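Local coordinates for hypothetical protein HI1011 (Haemophilus influenzae, PDB 1YZY) that catalyses the ATP-dependent phosphorylation of 3-oxo-tetronate to 3-oxo-tetronate 4-phosphate, as a member of the four-carbon acid sugar kinase family, at residues 108-122 with 191-204. Numbering follows the deposited sequence.
Sequences FTVITPALPVNGRTI and YRYAVVDAVDNSQL
Ile-111 and Ala-194 meet where strands 109-111 and 193-196 run parallel in the sugar-binding domain, part of a small three-stranded sheet completed by strand 164-167. The pair illustrates how a parallel ladder can give way to an antiparallel bridge made by another strand: bonds from Ile-111 N to Ala-194 O (2.9 Å) and, weakly, from Val-196 N to Ile-111 O carry the ladder to its end, after which Ile-122 forms a single antiparallel bridge with Ala-198, Ile-122 N to Ala-198 O at 3.1 Å and Ala-198 N to Ile-122 O at 2.9 Å.

The buried part is largely apolar. The Phe-108 ring, with CG anti to the backbone N (chi1 -171°), meets Tyr-191 O through CD1 and brings CZ to 3.3 Å from Ala-194 CB. On the sheet face that carries Ile-111 and Tyr-193, Ile-111 sends CD1 against Tyr-193 CB, while Thr-109 CG2 meets the Tyr-193 ring at its edge; Arg-192 CB covers one face of that ring, and the Tyr-193 hydroxyl is hydrogen-bonded to Asp-98 and Gly-162. Past the ladder, a water joins Thr-112 OG1 to Val-196 O. Ile-122 packs beyond it, CG2 meeting Val-195 CG1 and CD1 touching Val-196 O. Asp-197, beside Ile-122, turns its carboxylate to backbone N-H groups of Asn-124, Gly-125 and Tyr-169. Leu-204 CD1 closes this packed part, touching Pro-116 CD at 3.7 Å and Ala-114 O at 3.4 Å.

The solvent side is looser. There Asp-200 OD1 accepts from both Ser-202 N and Ser-202 OG, capping helix 202-210. Exposed Val-117 is held by one bond from Asn-201, whose ND2 is bonded to Tyr-226: Asn-201 OD1 receives Val-117 N at 2.8 Å, nearly along the C=O axis (C=O...N angle 161°) but bent at the hydrogen (N-H...O angle 135°).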
loop_
_atom_site.group_PDB
_atom_site.type_symbol
_atom_site.label_atom_id
_atom_site.label_comp_id
_atom_site.label_asym_id
_atom_site.label_seq_id
_atom_site.Cartn_x
_atom_site.Cartn_y
_atom_site.Cartn_z
ATOM N N PHE A 108 -13.111 -23.751 2.202
ATOM C CA PHE A 108 -12.696 -23.318 3.530
ATOM C C PHE A 108 -11.531 -22.337 3.444
ATOM O O PHE A 108 -10.661 -22.476 2.584
ATOM C CB PHE A 108 -12.299 -24.541 4.387
ATOM C CG PHE A 108 -12.065 -24.222 5.843
ATOM C CD1 PHE A 108 -13.115 -23.801 6.656
ATOM C CD2 PHE A 108 -10.797 -24.326 6.396
ATOM C CE1 PHE A 108 -12.901 -23.485 7.996
ATOM C CE2 PHE A 108 -10.574 -24.010 7.743
ATOM C CZ PHE A 108 -11.627 -23.590 8.538
ATOM N N THR A 109 -11.512 -21.360 4.343
ATOM C CA THR A 109 -10.438 -20.370 4.389
ATOM C C THR A 109 -10.410 -19.763 5.790
ATOM O O THR A 109 -11.290 -20.052 6.597
ATOM C CB THR A 109 -10.648 -19.245 3.317
ATOM O OG1 THR A 109 -9.471 -18.427 3.229
ATOM C CG2 THR A 109 -11.839 -18.350 3.674
ATOM N N VAL A 110 -9.389 -18.956 6.083
ATOM C CA VAL A 110 -9.253 -18.291 7.386
ATOM C C VAL A 110 -9.506 -16.784 7.315
ATOM O O VAL A 110 -9.392 -16.169 6.260
ATOM C CB VAL A 110 -7.853 -18.520 8.017
ATOM C CG1 VAL A 110 -7.562 -20.001 8.106
ATOM C CG2 VAL A 110 -6.771 -17.801 7.213
ATOM N N ILE A 111 -9.816 -16.198 8.463
ATOM C CA ILE A 111 -10.091 -14.774 8.565
ATOM C C ILE A 111 -9.252 -14.215 9.702
ATOM O O ILE A 111 -9.330 -14.707 10.827
ATOM C CB ILE A 111 -11.592 -14.541 8.871
ATOM C CG1 ILE A 111 -12.438 -14.955 7.667
ATOM C CG2 ILE A 111 -11.854 -13.112 9.326
ATOM C CD1 ILE A 111 -13.906 -14.875 7.925
ATOM N N THR A 112 -8.438 -13.204 9.420
ATOM C CA THR A 112 -7.625 -12.603 10.465
ATOM C C THR A 112 -7.054 -11.228 10.171
ATOM O O THR A 112 -6.096 -11.091 9.420
ATOM C CB THR A 112 -6.475 -13.542 10.939
ATOM O OG1 THR A 112 -5.653 -12.854 11.892
ATOM C CG2 THR A 112 -5.617 -14.005 9.769
ATOM N N PRO A 113 -7.717 -10.179 10.672
ATOM C CA PRO A 113 -7.268 -8.798 10.488
ATOM C C PRO A 113 -6.303 -8.342 11.581
ATOM O O PRO A 113 -6.197 -7.159 11.901
ATOM C CB PRO A 113 -8.544 -7.997 10.758
ATOM C CG PRO A 113 -9.328 -8.875 11.680
ATOM C CD PRO A 113 -9.141 -10.207 11.048
ATOM N N ALA A 114 -5.590 -9.301 12.160
ATOM C CA ALA A 114 -4.695 -9.159 13.301
ATOM C C ALA A 114 -3.209 -8.949 13.020
ATOM O O ALA A 114 -2.635 -9.495 12.082
ATOM C CB ALA A 114 -4.857 -10.221 14.402
ATOM N N LEU A 115 -2.613 -8.166 13.915
ATOM C CA LEU A 115 -1.197 -7.832 13.971
ATOM C C LEU A 115 -0.975 -7.209 15.348
ATOM O O LEU A 115 -0.919 -5.994 15.528
ATOM C CB LEU A 115 -0.780 -6.846 12.881
ATOM C CG LEU A 115 0.728 -6.574 12.846
ATOM C CD1 LEU A 115 1.504 -7.884 12.907
ATOM C CD2 LEU A 115 1.080 -5.800 11.580
ATOM N N PRO A 116 -0.936 -8.045 16.394
ATOM C CA PRO A 116 -0.812 -7.644 17.794
ATOM C C PRO A 116 0.221 -6.588 18.105
ATOM O O PRO A 116 0.005 -5.762 18.992
ATOM C CB PRO A 116 -0.493 -8.967 18.492
ATOM C CG PRO A 116 -1.240 -9.950 17.666
ATOM C CD PRO A 116 -0.857 -9.510 16.279
ATOM N N VAL A 117 1.353 -6.621 17.410
ATOM C CA VAL A 117 2.403 -5.640 17.666
ATOM C C VAL A 117 1.930 -4.238 17.290
ATOM O O VAL A 117 2.314 -3.248 17.921
ATOM C CB VAL A 117 3.722 -6.010 16.934
ATOM C CG1 VAL A 117 3.634 -5.681 15.442
ATOM C CG2 VAL A 117 4.908 -5.325 17.603
ATOM N N ASN A 118 1.039 -4.171 16.306
ATOM C CA ASN A 118 0.493 -2.902 15.859
ATOM C C ASN A 118 -0.910 -2.637 16.399
ATOM O O ASN A 118 -1.729 -1.982 15.758
ATOM C CB ASN A 118 0.551 -2.806 14.333
ATOM C CG ASN A 118 1.978 -2.626 13.821
ATOM O OD1 ASN A 118 2.838 -2.074 14.519
ATOM N ND2 ASN A 118 2.235 -3.085 12.602
ATOM N N GLY A 119 -1.176 -3.161 17.590
ATOM C CA GLY A 119 -2.452 -2.948 18.247
ATOM C C GLY A 119 -3.713 -3.561 17.675
ATOM O O GLY A 119 -4.802 -3.064 17.945
ATOM N N ARG A 120 -3.585 -4.612 16.879
ATOM C CA ARG A 120 -4.759 -5.273 16.317
ATOM C C ARG A 120 -4.756 -6.702 16.832
ATOM O O ARG A 120 -4.060 -7.570 16.296
ATOM C CB ARG A 120 -4.721 -5.254 14.783
ATOM C CG ARG A 120 -4.856 -3.864 14.162
ATOM C CD ARG A 120 -6.213 -3.248 14.470
ATOM N NE ARG A 120 -6.373 -1.918 13.891
ATOM C CZ ARG A 120 -6.025 -0.785 14.496
ATOM N NH1 ARG A 120 -5.487 -0.803 15.708
ATOM N NH2 ARG A 120 -6.236 0.374 13.891
ATOM N N THR A 121 -5.513 -6.937 17.896
ATOM C CA THR A 121 -5.586 -8.259 18.510
ATOM C C THR A 121 -6.967 -8.907 18.450
ATOM O O THR A 121 -7.992 -8.225 18.420
ATOM C CB THR A 121 -5.104 -8.200 19.966
ATOM O OG1 THR A 121 -5.764 -7.133 20.656
ATOM C CG2 THR A 121 -3.602 -7.951 20.017
ATOM N N ILE A 122 -6.983 -10.234 18.393
ATOM C CA ILE A 122 -8.228 -10.998 18.332
ATOM C C ILE A 122 -8.303 -12.020 19.462
ATOM O O ILE A 122 -7.537 -12.986 19.465
ATOM C CB ILE A 122 -8.332 -11.813 17.009
ATOM C CG1 ILE A 122 -8.308 -10.907 15.776
ATOM C CG2 ILE A 122 -9.583 -12.691 17.006
ATOM C CD1 ILE A 122 -8.200 -11.702 14.490
ATOM N N TYR A 191 -18.381 -25.386 8.759
ATOM C CA TYR A 191 -17.908 -24.011 8.692
ATOM C C TYR A 191 -17.157 -23.793 7.386
ATOM O O TYR A 191 -16.391 -24.658 6.954
ATOM C CB TYR A 191 -17.002 -23.699 9.880
ATOM C CG TYR A 191 -17.724 -23.595 11.201
ATOM C CD1 TYR A 191 -18.568 -22.518 11.468
ATOM C CD2 TYR A 191 -17.554 -24.561 12.191
ATOM C CE1 TYR A 191 -19.226 -22.405 12.684
ATOM C CE2 TYR A 191 -18.206 -24.457 13.416
ATOM C CZ TYR A 191 -19.039 -23.382 13.654
ATOM O OH TYR A 191 -19.711 -23.286 14.847
ATOM N N ARG A 192 -17.397 -22.642 6.761
ATOM C CA ARG A 192 -16.761 -22.287 5.493
ATOM C C ARG A 192 -15.548 -21.372 5.726
ATOM O O ARG A 192 -14.654 -21.271 4.872
ATOM C CB ARG A 192 -17.790 -21.614 4.571
ATOM C CG ARG A 192 -17.363 -21.456 3.115
ATOM C CD ARG A 192 -18.493 -20.855 2.281
ATOM N NE ARG A 192 -18.144 -20.609 0.878
ATOM C CZ ARG A 192 -17.920 -21.556 -0.029
ATOM N NH1 ARG A 192 -17.625 -21.215 -1.273
ATOM N NH2 ARG A 192 -17.953 -22.839 0.304
ATOM N N TYR A 193 -15.541 -20.680 6.865
ATOM C CA TYR A 193 -14.444 -19.783 7.241
ATOM C C TYR A 193 -14.126 -19.973 8.720
ATOM O O TYR A 193 -14.989 -20.377 9.510
ATOM C CB TYR A 193 -14.800 -18.305 7.023
ATOM C CG TYR A 193 -15.946 -18.066 6.073
ATOM C CD1 TYR A 193 -17.234 -17.830 6.560
ATOM C CD2 TYR A 193 -15.752 -18.107 4.686
ATOM C CE1 TYR A 193 -18.300 -17.648 5.695
ATOM C CE2 TYR A 193 -16.811 -17.926 3.810
ATOM C CZ TYR A 193 -18.081 -17.699 4.322
ATOM O OH TYR A 193 -19.133 -17.533 3.463
ATOM N N ALA A 194 -12.911 -19.587 9.099
ATOM C CA ALA A 194 -12.462 -19.712 10.472
ATOM C C ALA A 194 -11.655 -18.527 10.950
ATOM O O ALA A 194 -10.601 -18.232 10.394
ATOM C CB ALA A 194 -11.630 -20.974 10.628
ATOM N N VAL A 195 -12.172 -17.841 11.965
ATOM C CA VAL A 195 -11.480 -16.721 12.594
ATOM C C VAL A 195 -10.414 -17.389 13.481
ATOM O O VAL A 195 -10.621 -18.498 13.985
ATOM C CB VAL A 195 -12.447 -15.883 13.486
ATOM C CG1 VAL A 195 -11.692 -14.809 14.270
ATOM C CG2 VAL A 195 -13.516 -15.239 12.630
ATOM N N VAL A 196 -9.250 -16.765 13.602
ATOM C CA VAL A 196 -8.184 -17.320 14.419
ATOM C C VAL A 196 -7.656 -16.221 15.339
ATOM O O VAL A 196 -7.359 -15.104 14.901
ATOM C CB VAL A 196 -7.034 -17.901 13.558
ATOM C CG1 VAL A 196 -5.998 -18.589 14.443
ATOM C CG2 VAL A 196 -7.568 -18.897 12.542
ATOM N N ASP A 197 -7.615 -16.529 16.629
ATOM C CA ASP A 197 -7.142 -15.602 17.640
ATOM C C ASP A 197 -5.661 -15.250 17.493
ATOM O O ASP A 197 -4.889 -15.972 16.853
ATOM C CB ASP A 197 -7.370 -16.199 19.031
ATOM C CG ASP A 197 -8.782 -15.996 19.540
ATOM O OD1 ASP A 197 -9.622 -15.432 18.811
ATOM O OD2 ASP A 197 -9.043 -16.392 20.693
ATOM N N ALA A 198 -5.265 -14.157 18.137
ATOM C CA ALA A 198 -3.879 -13.706 18.128
ATOM C C ALA A 198 -3.750 -12.480 19.005
ATOM O O ALA A 198 -4.137 -11.384 18.609
ATOM C CB ALA A 198 -3.415 -13.389 16.710
ATOM N N VAL A 199 -3.301 -12.678 20.237
ATOM C CA VAL A 199 -3.101 -11.562 21.160
ATOM C C VAL A 199 -1.611 -11.234 21.212
ATOM O O VAL A 199 -1.198 -10.232 21.801
ATOM C CB VAL A 199 -3.607 -11.893 22.580
ATOM C CG1 VAL A 199 -5.117 -11.885 22.606
ATOM C CG2 VAL A 199 -3.066 -13.246 23.036
ATOM N N ASP A 200 -0.829 -12.073 20.537
ATOM C CA ASP A 200 0.614 -11.963 20.455
ATOM C C ASP A 200 1.033 -12.364 19.035
ATOM O O ASP A 200 0.416 -13.232 18.424
ATOM C CB ASP A 200 1.239 -12.909 21.479
ATOM C CG ASP A 200 2.733 -12.890 21.443
ATOM O OD1 ASP A 200 3.319 -13.808 20.836
ATOM O OD2 ASP A 200 3.320 -11.949 22.014
ATOM N N ASN A 201 2.092 -11.743 18.523
ATOM C CA ASN A 201 2.569 -12.019 17.165
ATOM C C ASN A 201 2.959 -13.444 16.828
ATOM O O ASN A 201 2.909 -13.833 15.658
ATOM C CB ASN A 201 3.727 -11.073 16.822
ATOM C CG ASN A 201 3.344 -9.792 16.088
ATOM O OD1 ASN A 201 2.547 -9.002 16.582
ATOM N ND2 ASN A 201 3.903 -9.590 14.901
ATOM N N SER A 202 3.393 -14.219 17.815
ATOM C CA SER A 202 3.766 -15.599 17.525
ATOM C C SER A 202 2.568 -16.412 17.037
ATOM O O SER A 202 2.741 -17.436 16.365
ATOM C CB SER A 202 4.426 -16.276 18.729
ATOM O OG SER A 202 3.528 -16.454 19.813
ATOM N N GLN A 203 1.356 -15.958 17.366
ATOM C CA GLN A 203 0.145 -16.647 16.924
ATOM C C GLN A 203 -0.023 -16.562 15.399
ATOM O O GLN A 203 -0.658 -17.427 14.796
ATOM C CB GLN A 203 -1.101 -16.077 17.608
ATOM C CG GLN A 203 -1.463 -16.723 18.932
ATOM C CD GLN A 203 -0.859 -16.008 20.121
ATOM O OE1 GLN A 203 0.161 -16.431 20.661
ATOM N NE2 GLN A 203 -1.514 -14.946 20.569
ATOM N N LEU A 204 0.489 -15.487 14.793
ATOM C CA LEU A 204 0.409 -15.296 13.335
ATOM C C LEU A 204 1.457 -16.158 12.662
ATOM O O LEU A 204 1.284 -16.610 11.522
ATOM C CB LEU A 204 0.604 -13.819 12.960
ATOM C CG LEU A 204 -0.495 -12.878 13.455
ATOM C CD1 LEU A 204 -0.061 -11.443 13.284
ATOM C CD2 LEU A 204 -1.818 -13.168 12.719
HETATM O O HOH W 1 -4.774 -14.444 13.861
#